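Local coordinates for protein GDSL-like Lipase (Parabacteroides distasonis, PDB 3P94) that probably hydrolyses ester bonds as a GDSL-family serine hydrolase of flavodoxin-like fold, perhaps acting as a lysophospholipase, at residues N30-G35 and E186-M191. Residues are numbered along the deposited sequence; the frame is centred on the assembly and turned at random.
Sequences NSITDG and EGYKIM
The hydroxyl of Y188 reaches from helix 185-202 to the backbone of I32, in the short helix that follows strand 23-29 in this flavodoxin-like SGNH hydrolase fold. That helix opens with S31; this residue, whose OG is hydrogen-bonded to H182 NE2, is probably the nucleophile of a Ser-His-Asp triad. Across the contact the one polar link is the bond from Y188 OH to I32 O, 2.5 Å long; it lies in the carbonyl plane on a lone pair, with a C=O...donor angle of 134°. I32 O in turn sits at the ring edge, in the plane of the tyrosine. G35 has no side chain, and the phenol tip lies against its backbone, with G35 C 3.2 Å from Y188 OH. W36 stacks on the Y188 ring. Within 30-35, N30 caps the helix, its OD1 accepting from I32 N at 3.0 Å.

Apolar contacts lie beside the phenol. A chi1 of -64° puts I32 CG1 beside the backbone N and leaves CG2 anti to it; I32 CG2 is 4.3 Å from Y188 CE1. The side chains of selenomethionine M191 and I32 cross at about a right angle, and the M191 chain, bent at chi3 (70°), sets its CE 3.8 Å from I32 CG2.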
# COMPACT_ATOMS: atom_id res chain seq x y z
N ASN A 30 1.44 0.70 -4.30
CA ASN A 30 2.16 1.54 -5.23
C ASN A 30 3.56 0.97 -5.54
O ASN A 30 3.72 -0.26 -5.58
CB ASN A 30 2.24 2.96 -4.65
CG ASN A 30 2.76 3.04 -3.22
OD1 ASN A 30 3.72 2.34 -2.81
ND2 ASN A 30 2.16 3.91 -2.44
N SER A 31 4.56 1.86 -5.74
CA SER A 31 5.94 1.49 -6.06
C SER A 31 6.62 0.70 -4.92
O SER A 31 7.51 -0.11 -5.19
CB SER A 31 6.76 2.73 -6.40
OG SER A 31 6.48 3.81 -5.52
N ILE A 32 6.21 0.92 -3.67
CA ILE A 32 6.78 0.18 -2.53
C ILE A 32 6.35 -1.30 -2.62
O ILE A 32 7.19 -2.18 -2.45
CB ILE A 32 6.44 0.84 -1.17
CG1 ILE A 32 7.11 2.24 -1.11
CG2 ILE A 32 6.92 -0.04 -0.01
CD1 ILE A 32 6.63 3.15 -0.01
N THR A 33 5.09 -1.56 -2.95
CA THR A 33 4.61 -2.93 -3.13
C THR A 33 5.20 -3.49 -4.45
O THR A 33 5.67 -4.63 -4.47
CB THR A 33 3.06 -2.98 -3.10
OG1 THR A 33 2.60 -2.43 -1.86
CG2 THR A 33 2.52 -4.40 -3.23
N ASP A 34 5.22 -2.67 -5.52
CA ASP A 34 5.77 -3.08 -6.83
C ASP A 34 7.30 -3.39 -6.78
O ASP A 34 7.80 -4.19 -7.57
CB ASP A 34 5.47 -2.02 -7.91
CG ASP A 34 5.35 -2.54 -9.33
OD1 ASP A 34 5.49 -3.77 -9.54
OD2 ASP A 34 5.06 -1.74 -10.24
N GLY A 35 8.02 -2.77 -5.85
CA GLY A 35 9.46 -2.98 -5.69
C GLY A 35 9.84 -4.18 -4.84
O GLY A 35 11.02 -4.53 -4.75
N GLU A 186 16.91 -4.63 3.06
CA GLU A 186 16.96 -4.48 4.52
C GLU A 186 15.63 -3.92 5.05
O GLU A 186 15.13 -4.41 6.06
CB GLU A 186 18.13 -3.57 4.94
CG GLU A 186 18.48 -3.66 6.42
CD GLU A 186 19.70 -2.88 6.87
OE1 GLU A 186 20.67 -2.77 6.08
OE2 GLU A 186 19.71 -2.41 8.03
N GLY A 187 15.08 -2.94 4.34
CA GLY A 187 13.81 -2.34 4.71
C GLY A 187 12.67 -3.31 4.50
O GLY A 187 11.82 -3.45 5.38
N TYR A 188 12.69 -4.05 3.37
CA TYR A 188 11.64 -5.04 3.07
C TYR A 188 11.62 -6.17 4.09
O TYR A 188 10.55 -6.70 4.37
CB TYR A 188 11.80 -5.62 1.66
CG TYR A 188 11.25 -4.71 0.58
CD1 TYR A 188 9.90 -4.35 0.58
CD2 TYR A 188 12.07 -4.20 -0.42
CE1 TYR A 188 9.38 -3.50 -0.40
CE2 TYR A 188 11.56 -3.36 -1.41
CZ TYR A 188 10.21 -3.02 -1.40
OH TYR A 188 9.72 -2.19 -2.37
N LYS A 189 12.79 -6.54 4.66
CA LYS A 189 12.88 -7.60 5.66
C LYS A 189 12.24 -7.14 6.99
O LYS A 189 11.59 -7.95 7.65
CB LYS A 189 14.33 -8.07 5.84
CG LYS A 189 14.84 -8.93 4.67
CD LYS A 189 14.27 -10.36 4.69
CE LYS A 189 14.24 -11.04 3.34
NZ LYS A 189 13.54 -12.34 3.42
N ILE A 190 12.38 -5.83 7.34
CA ILE A 190 11.72 -5.27 8.54
C ILE A 190 10.20 -5.36 8.31
O ILE A 190 9.46 -5.85 9.16
CB ILE A 190 12.17 -3.79 8.83
CG1 ILE A 190 13.62 -3.75 9.37
CG2 ILE A 190 11.19 -3.07 9.80
CD1 ILE A 190 14.24 -2.40 9.39
N MSE A 191 9.76 -4.92 7.13
CA MSE A 191 8.35 -4.94 6.74
C MSE A 191 7.77 -6.35 6.73
O MSE A 191 6.67 -6.54 7.26
CB MSE A 191 8.18 -4.30 5.36
CG MSE A 191 8.42 -2.80 5.37
SE MSE A 191 8.60 -2.15 3.56
CE MSE A 191 6.82 -2.36 2.96